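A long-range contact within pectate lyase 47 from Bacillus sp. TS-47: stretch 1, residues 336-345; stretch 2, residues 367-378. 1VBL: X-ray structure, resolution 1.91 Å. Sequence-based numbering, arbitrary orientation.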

# COMPACT_ATOMS: atom_id res chain seq x y z
N ILE A 336 14.49 -9.41 18.83
CA ILE A 336 13.69 -10.27 17.97
C ILE A 336 14.54 -11.33 17.29
O ILE A 336 15.73 -11.14 17.06
N ASP A 337 13.91 -12.46 16.98
CA ASP A 337 14.58 -13.55 16.28
C ASP A 337 14.58 -13.08 14.82
O ASP A 337 13.53 -12.98 14.20
N PRO A 338 15.76 -12.78 14.26
CA PRO A 338 15.80 -12.32 12.86
C PRO A 338 15.22 -13.27 11.81
O PRO A 338 14.99 -12.87 10.67
N SER A 339 14.98 -14.52 12.20
CA SER A 339 14.42 -15.49 11.26
C SER A 339 12.95 -15.15 10.99
O SER A 339 12.33 -15.73 10.10
N LEU A 340 12.42 -14.21 11.75
CA LEU A 340 11.02 -13.79 11.61
C LEU A 340 10.84 -12.67 10.60
O LEU A 340 9.71 -12.38 10.20
N ILE A 341 11.93 -12.04 10.19
CA ILE A 341 11.84 -10.92 9.26
C ILE A 341 11.35 -11.34 7.88
O ILE A 341 10.65 -10.58 7.20
N ILE A 342 11.70 -12.55 7.46
CA ILE A 342 11.25 -13.07 6.17
C ILE A 342 10.23 -14.16 6.45
O ILE A 342 10.39 -14.94 7.38
N LYS A 343 9.18 -14.20 5.65
CA LYS A 343 8.15 -15.22 5.81
C LYS A 343 7.88 -15.75 4.41
O LYS A 343 7.81 -14.98 3.46
N VAL A 344 7.77 -17.07 4.28
CA VAL A 344 7.54 -17.66 2.97
C VAL A 344 6.16 -18.30 2.82
O VAL A 344 5.72 -19.03 3.70
N TRP A 345 5.50 -18.00 1.71
CA TRP A 345 4.18 -18.55 1.43
C TRP A 345 4.22 -19.25 0.07
O TRP A 345 3.86 -18.66 -0.95
N TYR A 367 25.85 -6.71 10.11
CA TYR A 367 25.36 -7.20 8.83
C TYR A 367 24.86 -8.60 9.11
O TYR A 367 25.42 -9.32 9.94
N ILE A 368 23.80 -9.00 8.42
CA ILE A 368 23.25 -10.33 8.63
C ILE A 368 22.68 -10.90 7.34
O ILE A 368 22.23 -10.16 6.46
N ASP A 369 22.72 -12.22 7.23
CA ASP A 369 22.18 -12.91 6.07
C ASP A 369 20.78 -13.34 6.51
O ASP A 369 20.62 -14.37 7.17
N LEU A 370 19.77 -12.55 6.16
CA LEU A 370 18.40 -12.87 6.55
C LEU A 370 17.88 -14.15 5.94
O LEU A 370 17.07 -14.85 6.56
N VAL A 371 18.32 -14.48 4.73
CA VAL A 371 17.86 -15.72 4.10
C VAL A 371 18.39 -16.90 4.91
O VAL A 371 17.65 -17.83 5.21
N ALA A 372 19.67 -16.85 5.27
CA ALA A 372 20.28 -17.92 6.06
C ALA A 372 19.60 -17.97 7.42
O ALA A 372 19.31 -19.05 7.95
N SER A 373 19.34 -16.80 8.00
CA SER A 373 18.69 -16.72 9.29
C SER A 373 17.32 -17.40 9.23
O SER A 373 16.95 -18.17 10.12
N TYR A 374 16.58 -17.12 8.17
CA TYR A 374 15.26 -17.71 7.98
C TYR A 374 15.37 -19.24 7.86
O TYR A 374 14.67 -19.97 8.54
N ASN A 375 16.26 -19.69 6.98
CA ASN A 375 16.44 -21.12 6.74
C ASN A 375 16.80 -21.95 7.98
O ASN A 375 16.31 -23.07 8.14
N GLU A 376 17.65 -21.40 8.83
CA GLU A 376 18.09 -22.11 10.04
C GLU A 376 16.97 -22.43 11.01
O GLU A 376 17.05 -23.43 11.74
N SER A 377 15.93 -21.61 11.03
CA SER A 377 14.83 -21.81 11.96
C SER A 377 13.50 -22.23 11.33
O SER A 377 12.50 -22.37 12.03
N ASN A 378 13.49 -22.43 10.02
CA ASN A 378 12.25 -22.81 9.35
C ASN A 378 12.33 -24.11 8.56
O ASN A 378 13.41 -24.65 8.34

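The segment 336-345 of pectate lyase 47 packs against I368 and the helix that begins at L370, with N378 beyond it also in contact, burying 529 Å² in total. No direct hydrogen bond joins the two stretches; apolar side chains and three bridging waters make the contact. I336 lies beyond reach of stretch 2.

D337 (chi1 t) points sideways. OD1 accepts from the backbone N of S339 at 2.9 Å, steadying the start of the 3-10 segment 338-340, while OD2 of D337 takes a hydrogen bond from water 1 at 2.5 Å. The same water lies 2.7 Å from OG of S377 (chi1 m), so it spans a gap of 4.4 Å between D337 OD2 and S377 OG.

P338, with a C-gamma endo ring, points toward stretch 2. Its CB lies 3.7 Å from CD1 of I368 (t, t) and 4.3 Å from CD2 of L370 (m, t), and its CG is 3.5 Å from OG of S373 (chi1 t).

At S339 the backbones come close, with its CA 4.0 Å from CA of Y374. The small side chain, a p rotamer, points sideways and brings OG to 3.6 Å from CB of S377. S339 N and S373 OG are 3.2 Å apart, but the angle is too poor for a hydrogen bond; that N-H is already directed at D337. Water 3 lies 2.8 Å from S339 OG and accepts from ND2 of N378 at 3.0 Å. The same ND2 of N378 donates to O of Y374 at 2.9 Å.

The CA-to-CB bond of L340 points away, and the residue makes no contact with stretch 2. I341 (m, t) turns toward the helix and places CD1 3.8 Å from L370 CD2. I342 (m, t) continues this apolar layer: its CD1 is 3.8 Å from CB of L370 and 4.3 Å from CG2 of V371, and its CB is 4.3 Å from CB of Y374. Beside it, water 2 donates to O of P338 at 2.8 Å and O of L370 at 3.1 Å and accepts from N of I342 at 3.2 Å, joining the two backbones.

From I342 on, the CA-to-CB bonds alternate: K343 points away, V344 toward and W345 away. V344 (chi1 t) sets CG2 3.4 Å from CZ of Y374. That tyrosine (chi1 t, chi2 84°) reaches along the strand from I342 to V344, its CD1 3.4 Å from O of I342, with S339 O at its ring edge.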

# COMPACT_ATOMS: atom_id res chain seq x y z
CB ILE A 336 12.97 -9.44 16.88
CG1 ILE A 336 11.97 -10.32 16.11
CG2 ILE A 336 13.99 -8.85 15.91
CD1 ILE A 336 11.17 -9.57 15.06
CB ASP A 337 13.75 -14.82 16.42
CG ASP A 337 14.41 -16.02 15.77
OD1 ASP A 337 15.20 -15.84 14.81
OD2 ASP A 337 14.12 -17.15 16.20
CB PRO A 338 17.28 -12.00 12.64
CG PRO A 338 17.99 -12.89 13.64
CD PRO A 338 17.11 -12.80 14.85
CB SER A 339 14.53 -16.91 11.82
OG SER A 339 13.61 -17.12 12.88
CB LEU A 340 10.48 -13.31 12.96
CG LEU A 340 10.20 -14.33 14.07
CD1 LEU A 340 11.39 -15.24 14.27
CD2 LEU A 340 9.88 -13.58 15.36
CB ILE A 341 13.19 -10.20 9.18
CG1 ILE A 341 13.58 -9.71 10.58
CG2 ILE A 341 13.11 -9.02 8.21
CD1 ILE A 341 14.97 -9.09 10.68
CB ILE A 342 12.41 -13.68 5.35
CG1 ILE A 342 13.41 -12.59 4.94
CG2 ILE A 342 11.85 -14.38 4.10
CD1 ILE A 342 14.58 -13.11 4.14
CB LYS A 343 6.89 -14.61 6.42
CG LYS A 343 5.93 -15.62 7.02
CD LYS A 343 4.96 -14.95 7.99
CE LYS A 343 4.06 -15.96 8.69
NZ LYS A 343 3.15 -15.30 9.66
CB VAL A 344 8.62 -18.72 2.65
CG1 VAL A 344 8.40 -19.29 1.25
CG2 VAL A 344 10.00 -18.10 2.76
CB TRP A 345 3.12 -17.45 1.40
CG TRP A 345 3.19 -16.46 2.53
CD1 TRP A 345 3.89 -15.29 2.56
CD2 TRP A 345 2.52 -16.55 3.79
NE1 TRP A 345 3.70 -14.64 3.76
CE2 TRP A 345 2.86 -15.40 4.53
CE3 TRP A 345 1.66 -17.50 4.37
CZ2 TRP A 345 2.37 -15.16 5.82
CZ3 TRP A 345 1.17 -17.27 5.65
CH2 TRP A 345 1.53 -16.11 6.36
CB TYR A 367 26.48 -7.26 7.79
CG TYR A 367 26.78 -5.92 7.15
CD1 TYR A 367 27.83 -5.13 7.60
CD2 TYR A 367 25.98 -5.44 6.11
CE1 TYR A 367 28.09 -3.88 7.03
CE2 TYR A 367 26.23 -4.20 5.54
CZ TYR A 367 27.28 -3.43 5.99
OH TYR A 367 27.51 -2.20 5.42
CB ILE A 368 22.14 -10.27 9.71
CG1 ILE A 368 21.59 -11.68 9.98
CG2 ILE A 368 21.01 -9.34 9.25
CD1 ILE A 368 20.60 -11.72 11.13
CB ASP A 369 23.02 -14.15 5.75
CG ASP A 369 22.59 -14.84 4.48
OD1 ASP A 369 21.40 -14.72 4.11
OD2 ASP A 369 23.43 -15.53 3.85
CB LEU A 370 17.47 -11.70 6.22
CG LEU A 370 17.65 -10.44 7.09
CD1 LEU A 370 16.57 -9.43 6.75
CD2 LEU A 370 17.58 -10.81 8.57
CB VAL A 371 18.36 -15.84 2.64
CG1 VAL A 371 18.04 -17.23 2.10
CG2 VAL A 371 17.70 -14.79 1.77
CB ALA A 372 21.77 -17.66 6.23
CB SER A 373 18.53 -15.26 9.72
OG SER A 373 17.84 -15.17 10.95
CB TYR A 374 14.59 -17.15 6.72
CG TYR A 374 13.41 -17.97 6.27
CD1 TYR A 374 12.14 -17.77 6.83
CD2 TYR A 374 13.56 -18.99 5.33
CE1 TYR A 374 11.07 -18.58 6.47
CE2 TYR A 374 12.49 -19.80 4.97
CZ TYR A 374 11.25 -19.59 5.55
OH TYR A 374 10.20 -20.41 5.21
CB ASN A 375 17.51 -21.36 5.67
CG ASN A 375 17.05 -20.98 4.28
OD1 ASN A 375 15.85 -21.00 3.99
ND2 ASN A 375 17.99 -20.64 3.41
CB GLU A 376 19.15 -21.29 10.78
CG GLU A 376 20.48 -21.16 10.06
CD GLU A 376 21.48 -20.38 10.88
OE1 GLU A 376 21.72 -20.76 12.05
OE2 GLU A 376 22.03 -19.37 10.37
CB SER A 377 14.61 -20.53 12.78
OG SER A 377 15.80 -20.12 13.42
CB ASN A 378 11.78 -21.66 8.45
CG ASN A 378 11.20 -20.51 9.25
OD1 ASN A 378 10.03 -20.53 9.62
ND2 ASN A 378 12.03 -19.51 9.54
O HOH W 1 14.71 -19.54 15.86
O HOH W 2 14.61 -13.75 8.02
O HOH W 3 11.13 -18.12 12.10